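Local coordinates for methyltransferase-like protein of unknown function (Silicibacter pomeroyi DSS-3, PDB 3CVO) that is of unknown function but, as a Rossmann-fold member of the class I SAM-dependent methyltransferase family, probably transfers methyl groups from S-adenosylmethionine, at residues Asp109-Val114 with Arg197-Pro202; Trp95-Ser100 with Asp129-Val134. All coordinates share one frame; numbering follows the deposited sequence. Where two conformers were deposited one is given.

Interaction 1. Residues Asp109-Val114 with Arg197-Pro202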
loop_
_atom_site.group_PDB
_atom_site.type_symbol
_atom_site.label_atom_id
_atom_site.label_comp_id
_atom_site.label_asym_id
_atom_site.label_seq_id
_atom_site.Cartn_x
_atom_site.Cartn_y
_atom_site.Cartn_z
ATOM N N ASP A 109 1.789 1.662 -9.559
ATOM C CA ASP A 109 2.894 2.193 -10.382
ATOM C C ASP A 109 2.574 3.586 -10.851
ATOM O O ASP A 109 3.469 4.374 -11.065
ATOM C CB ASP A 109 3.095 1.378 -11.651
ATOM C CG ASP A 109 3.652 -0.006 -11.415
ATOM O OD1 ASP A 109 3.960 -0.394 -10.278
ATOM O OD2 ASP A 109 3.749 -0.745 -12.420
ATOM N N TYR A 110 1.290 3.863 -11.063
ATOM C CA TYR A 110 0.877 5.166 -11.632
ATOM C C TYR A 110 1.223 6.300 -10.656
ATOM O O TYR A 110 2.018 7.195 -11.003
ATOM C CB TYR A 110 -0.566 5.169 -12.060
ATOM C CG TYR A 110 -1.028 6.409 -12.733
ATOM C CD1 TYR A 110 -1.341 7.549 -11.975
ATOM C CD2 TYR A 110 -1.148 6.486 -14.094
ATOM C CE1 TYR A 110 -1.753 8.695 -12.579
ATOM C CE2 TYR A 110 -1.602 7.615 -14.690
ATOM C CZ TYR A 110 -1.907 8.732 -13.936
ATOM O OH TYR A 110 -2.368 9.880 -14.549
ATOM N N PRO A 111 0.686 6.246 -9.416
ATOM C CA PRO A 111 1.104 7.286 -8.487
ATOM C C PRO A 111 2.570 7.209 -8.075
ATOM O O PRO A 111 3.209 8.254 -7.838
ATOM C CB PRO A 111 0.157 7.079 -7.273
ATOM C CG PRO A 111 -0.353 5.748 -7.372
ATOM C CD PRO A 111 -0.406 5.409 -8.871
ATOM N N LEU A 112 3.108 5.978 -7.939
ATOM C CA LEU A 112 4.367 5.797 -7.214
ATOM C C LEU A 112 5.660 5.635 -8.035
ATOM O O LEU A 112 6.725 5.962 -7.546
ATOM C CB LEU A 112 4.265 4.602 -6.250
ATOM C CG LEU A 112 3.379 4.835 -5.020
ATOM C CD1 LEU A 112 2.963 3.500 -4.316
ATOM C CD2 LEU A 112 4.065 5.810 -4.035
ATOM N N ALA A 113 5.599 5.057 -9.220
ATOM C CA ALA A 113 6.828 4.635 -9.911
ATOM C C ALA A 113 7.773 5.804 -10.226
ATOM O O ALA A 113 9.007 5.668 -10.185
ATOM C CB ALA A 113 6.496 3.834 -11.230
ATOM N N VAL A 114 7.183 6.934 -10.601
ATOM C CA VAL A 114 7.968 8.110 -11.039
ATOM C C VAL A 114 8.899 8.580 -9.934
ATOM O O VAL A 114 9.997 9.083 -10.200
ATOM C CB VAL A 114 7.043 9.272 -11.569
ATOM C CG1 VAL A 114 6.098 9.799 -10.473
ATOM C CG2 VAL A 114 7.876 10.390 -12.248
ATOM N N ARG A 197 -5.946 1.762 -0.762
ATOM C CA ARG A 197 -7.161 1.950 -1.513
ATOM C C ARG A 197 -7.061 3.185 -2.438
ATOM O O ARG A 197 -7.664 3.205 -3.525
ATOM C CB ARG A 197 -8.371 2.038 -0.575
ATOM C CG ARG A 197 -9.713 1.781 -1.251
ATOM C CD ARG A 197 -9.910 0.284 -1.624
ATOM N NE ARG A 197 -9.200 -0.075 -2.852
ATOM C CZ ARG A 197 -9.649 0.262 -4.054
ATOM N NH1 ARG A 197 -10.784 0.924 -4.154
ATOM N NH2 ARG A 197 -8.979 -0.063 -5.139
ATOM N N THR A 198 -6.303 4.202 -2.023
ATOM C CA THR A 198 -6.137 5.431 -2.859
ATOM C C THR A 198 -5.200 5.154 -4.044
ATOM O O THR A 198 -5.375 5.702 -5.125
ATOM C CB THR A 198 -5.627 6.667 -2.127
ATOM O OG1 THR A 198 -4.263 6.473 -1.731
ATOM C CG2 THR A 198 -6.493 7.014 -0.891
HETATM N N MSE A 199 -4.252 4.248 -3.814
HETATM C CA MSE A 199 -3.199 3.874 -4.822
HETATM C C MSE A 199 -3.743 2.940 -5.889
HETATM O O MSE A 199 -3.096 2.683 -6.903
HETATM C CB MSE A 199 -1.976 3.173 -4.176
HETATM C CG MSE A 199 -1.130 4.028 -3.255
HETATM SE SE MSE A 199 -0.603 5.848 -3.887
HETATM C CE MSE A 199 -0.590 6.805 -2.200
ATOM N N THR A 200 -4.940 2.440 -5.643
ATOM C CA THR A 200 -5.547 1.364 -6.494
ATOM C C THR A 200 -6.955 1.705 -6.935
ATOM O O THR A 200 -7.675 0.875 -7.439
ATOM C CB THR A 200 -5.538 -0.004 -5.778
ATOM O OG1 THR A 200 -6.318 0.087 -4.570
ATOM C CG2 THR A 200 -4.068 -0.471 -5.415
ATOM N N SER A 201 -7.323 2.983 -6.804
ATOM C CA SER A 201 -8.594 3.483 -7.284
ATOM C C SER A 201 -8.390 4.509 -8.429
ATOM O O SER A 201 -8.054 5.658 -8.149
ATOM C CB SER A 201 -9.314 4.194 -6.120
ATOM O OG SER A 201 -9.687 3.270 -5.115
ATOM N N PRO A 202 -8.605 4.114 -9.695
ATOM C CA PRO A 202 -8.257 4.999 -10.838
ATOM C C PRO A 202 -9.080 6.291 -10.904
ATOM O O PRO A 202 -10.221 6.250 -10.428
ATOM C CB PRO A 202 -8.552 4.133 -12.084
ATOM C CG PRO A 202 -8.768 2.775 -11.624
ATOM C CD PRO A 202 -8.983 2.757 -10.124
ATOM O OXT PRO A 202 -8.682 7.367 -11.446
#

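Interaction 2. Residues Trp95-Ser100 with Asp129-Val134. With EDO (1,2-ethanediol), chain F.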
loop_
_atom_site.group_PDB
_atom_site.type_symbol
_atom_site.label_atom_id
_atom_site.label_comp_id
_atom_site.label_asym_id
_atom_site.label_seq_id
_atom_site.Cartn_x
_atom_site.Cartn_y
_atom_site.Cartn_z
ATOM N N TRP A 95 -10.327 9.268 -20.863
ATOM C CA TRP A 95 -9.630 9.963 -19.784
ATOM C C TRP A 95 -8.585 9.086 -19.150
ATOM O O TRP A 95 -8.187 9.305 -18.015
ATOM C CB TRP A 95 -10.649 10.410 -18.740
ATOM C CG TRP A 95 -11.660 11.378 -19.318
ATOM C CD1 TRP A 95 -13.021 11.323 -19.197
ATOM C CD2 TRP A 95 -11.375 12.535 -20.126
ATOM N NE1 TRP A 95 -13.600 12.382 -19.872
ATOM C CE2 TRP A 95 -12.610 13.136 -20.449
ATOM C CE3 TRP A 95 -10.192 13.123 -20.597
ATOM C CZ2 TRP A 95 -12.697 14.295 -21.222
ATOM C CZ3 TRP A 95 -10.283 14.277 -21.368
ATOM C CH2 TRP A 95 -11.526 14.846 -21.673
ATOM N N GLY A 96 -8.142 8.098 -19.923
ATOM C CA GLY A 96 -7.015 7.258 -19.549
ATOM C C GLY A 96 -7.393 6.307 -18.449
ATOM O O GLY A 96 -6.548 5.801 -17.692
ATOM N N HIS A 97 -8.697 6.076 -18.374
ATOM C CA HIS A 97 -9.294 5.185 -17.405
ATOM C C HIS A 97 -9.221 3.712 -17.856
ATOM O O HIS A 97 -9.582 3.386 -18.973
ATOM C CB HIS A 97 -10.732 5.586 -17.136
ATOM C CG HIS A 97 -11.159 5.308 -15.736
ATOM N ND1 HIS A 97 -11.704 4.097 -15.348
ATOM C CD2 HIS A 97 -11.060 6.055 -14.612
ATOM C CE1 HIS A 97 -11.943 4.118 -14.047
ATOM N NE2 HIS A 97 -11.551 5.292 -13.576
ATOM N N PRO A 98 -8.757 2.807 -16.969
ATOM C CA PRO A 98 -8.687 1.426 -17.405
ATOM C C PRO A 98 -10.085 0.866 -17.625
ATOM O O PRO A 98 -10.998 1.160 -16.852
ATOM C CB PRO A 98 -7.977 0.697 -16.240
ATOM C CG PRO A 98 -7.863 1.688 -15.132
ATOM C CD PRO A 98 -8.279 3.016 -15.594
ATOM N N VAL A 99 -10.231 0.126 -18.708
ATOM C CA VAL A 99 -11.510 -0.423 -19.111
ATOM C C VAL A 99 -11.846 -1.685 -18.293
ATOM O O VAL A 99 -13.002 -2.111 -18.241
ATOM C CB VAL A 99 -11.599 -0.750 -20.610
ATOM C CG1 VAL A 99 -11.304 0.497 -21.461
ATOM C CG2 VAL A 99 -10.705 -1.936 -20.997
ATOM N N SER A 100 -10.838 -2.296 -17.702
ATOM C CA SER A 100 -11.069 -3.384 -16.715
ATOM C C SER A 100 -10.045 -3.311 -15.625
ATOM O O SER A 100 -9.214 -2.437 -15.595
ATOM C CB SER A 100 -10.977 -4.771 -17.333
ATOM O OG SER A 100 -9.621 -5.095 -17.579
ATOM N N ASP A 129 -3.568 15.811 -12.301
ATOM C CA ASP A 129 -4.591 16.052 -13.304
ATOM C C ASP A 129 -4.815 14.814 -14.176
ATOM O O ASP A 129 -5.128 14.932 -15.332
ATOM C CB ASP A 129 -4.201 17.307 -14.143
ATOM C CG ASP A 129 -5.285 17.781 -15.078
ATOM O OD1 ASP A 129 -6.461 17.623 -14.740
ATOM O OD2 ASP A 129 -4.943 18.366 -16.129
ATOM N N GLY A 130 -4.632 13.633 -13.600
ATOM C CA GLY A 130 -4.822 12.389 -14.349
ATOM C C GLY A 130 -5.687 11.417 -13.590
ATOM O O GLY A 130 -6.746 11.761 -13.121
ATOM N N ARG A 131 -5.182 10.202 -13.441
ATOM C CA ARG A 131 -5.915 9.148 -12.745
ATOM C C ARG A 131 -5.379 9.012 -11.315
ATOM O O ARG A 131 -4.383 9.607 -10.963
ATOM C CB ARG A 131 -5.762 7.820 -13.462
ATOM C CG ARG A 131 -6.316 7.803 -14.907
ATOM C CD ARG A 131 -7.830 7.809 -14.913
ATOM N NE ARG A 131 -8.323 9.168 -15.006
ATOM C CZ ARG A 131 -9.311 9.655 -14.278
ATOM N NH1 ARG A 131 -9.898 8.900 -13.367
ATOM N NH2 ARG A 131 -9.695 10.908 -14.453
ATOM N N PHE A 132 -6.045 8.207 -10.525
ATOM C CA PHE A 132 -5.665 7.986 -9.128
ATOM C C PHE A 132 -5.339 9.281 -8.428
ATOM O O PHE A 132 -4.327 9.337 -7.706
ATOM C CB PHE A 132 -4.449 7.092 -8.985
ATOM C CG PHE A 132 -4.560 5.798 -9.722
ATOM C CD1 PHE A 132 -5.146 4.696 -9.131
ATOM C CD2 PHE A 132 -4.091 5.691 -11.010
ATOM C CE1 PHE A 132 -5.277 3.474 -9.832
ATOM C CE2 PHE A 132 -4.207 4.473 -11.723
ATOM C CZ PHE A 132 -4.805 3.361 -11.104
ATOM N N ARG A 133 -6.185 10.290 -8.578
ATOM C CA ARG A 133 -5.797 11.662 -8.134
ATOM C C ARG A 133 -5.437 11.730 -6.643
ATOM O O ARG A 133 -4.422 12.307 -6.238
ATOM C CB ARG A 133 -6.857 12.694 -8.466
ATOM C CG ARG A 133 -6.959 12.905 -9.955
ATOM C CD ARG A 133 -7.689 14.148 -10.366
ATOM N NE ARG A 133 -7.730 14.174 -11.810
ATOM C CZ ARG A 133 -8.170 15.173 -12.566
ATOM N NH1 ARG A 133 -8.613 16.317 -12.048
ATOM N NH2 ARG A 133 -8.142 15.004 -13.870
ATOM N N VAL A 134 -6.306 11.179 -5.806
ATOM C CA VAL A 134 -5.988 11.124 -4.360
ATOM C C VAL A 134 -4.676 10.387 -4.084
ATOM O O VAL A 134 -3.825 10.861 -3.323
ATOM C CB VAL A 134 -7.167 10.606 -3.493
ATOM C CG1 VAL A 134 -6.693 10.439 -2.007
ATOM C CG2 VAL A 134 -8.332 11.569 -3.611
HETATM C C1 EDO F . -7.862 -4.917 -20.241
HETATM O O1 EDO F . -9.183 -4.435 -19.958
HETATM C C2 EDO F . -7.707 -6.430 -20.381
HETATM O O2 EDO F . -6.355 -6.815 -20.683
#

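Interaction 1. Residues Asp109-Val114 with Arg197-Pro202
Pro111 and Met199, a selenomethionine, meet in a buried apolar contact that seats the C-terminal end of helix 192-199 against the short helix 109-112. The protein has a Rossmann-like class I methyltransferase fold, strand order 3-2-1-4-5-7-6; Tyr110 and Val114, in and just after helix 109-112, lean on strands 33-37 and 53-58, and helix 192-199 packs against helix 133-143 through Thr198. In the conformer described here, one of two deposited, so that the exact place of the selenium is less certain, Met199 has CG anti to its carbonyl carbon (chi1 -67°), and a bend at chi2 (-47°) swings the selenium across the proline ring at a slant. Met199 SE lies 3.5 Å from CG of Pro111 and 3.7 Å from its CB, so the outer corner of the ring meets the large, polarisable atom. Proline suits this place because the first turn of a helix needs no amide donor at this position, and its compact ring gives a firm apolar surface. Its carbonyl oxygen is hydrogen-bonded to the hydroxyl of Tyr37. Leu112 adds a looser touch, CD1 standing 4.3 Å from CG of Met199, while the same side chain also packs on Ala139 and on Met193 of the second subunit. A flexible, unbranched methionine can bend to lay its selenium on the proline while its CG stays near the leucine, and it needs no polar partner. No hydrogen bond crosses the two segments; where the chain leaves its helix, Ser201 OG donates to Arg197 O at 2.6 Å, with a C=O...OG angle of 157°.

Interaction 2. Residues Trp95-Ser100 with Asp129-Val134
Arg131 has CG anti to its carbonyl carbon, and bends at chi2 and again at chi3 (93°) fold its chain alongside the backbone of Trp95 and Gly96, bringing the guanidinium to His97. Its CG lies 3.4 Å from Gly96 O, and NE stands 3.0 Å from Trp95 O. NH1 approaches the edge of the imidazole, near the ring plane, 3.3 Å from His97 CD2; ring and guanidinium planes are 53° apart. Gly96 has a positive phi, easy for a residue without a side chain, and its carbonyl oxygen accepts a hydrogen bond from Ser59. The contact lies beyond the C-terminal end of strand 125-128, where the Rossmann fold turns into helix 133-143 with Phe132 as N-cap residue; in class I methyltransferases the C-terminal ends of the parallel strands generally face the cofactor. Arginine suits the site because its methylenes pack on peptide groups while NH1 reaches the C-terminal carboxylate of Pro202 in a salt bridge. Replacing Arg131 by alanine would probably leave that carboxylate without its charged mate and open a gap beside Gly96 and His97. Next along, Arg133 braces the turn, its NE donating to Gly130 O at 2.9 Å in a nearly straight bond (177°), and its NH2 forms a salt bridge with Asp129 OD1. At the end of 95-100, Ser100 OG is hydrogen-bonded to O1 of a 1,2-ethanediol, 2.5 Å away, likely picked up from the crystallisation solution.

How the interactions relate
From the N terminus the chain lays down strands 33-37, 53-58 and 81-86 before it reaches 95-100, in the long loop that follows, and then helix 109-112. After strand 125-128 it reaches 129-134, where interaction 2 closes a loop of 28 intervening residues. Interaction 1 closes much later, when 197-202 returns to 109-114 across 82 residues that include strand 125-128, helix 133-143 and the last three strands of the sheet. The segments alternate, so the two closures cross rather than nest. They also touch: Tyr110 OH lies 3.0 Å from Arg131 N, and Pro202 OXT lies 2.9 Å from Phe132 N, both probable hydrogen bonds. Together they join the loop 95-100, helix 109-112, the turn beyond strand 125-128 and the C terminus.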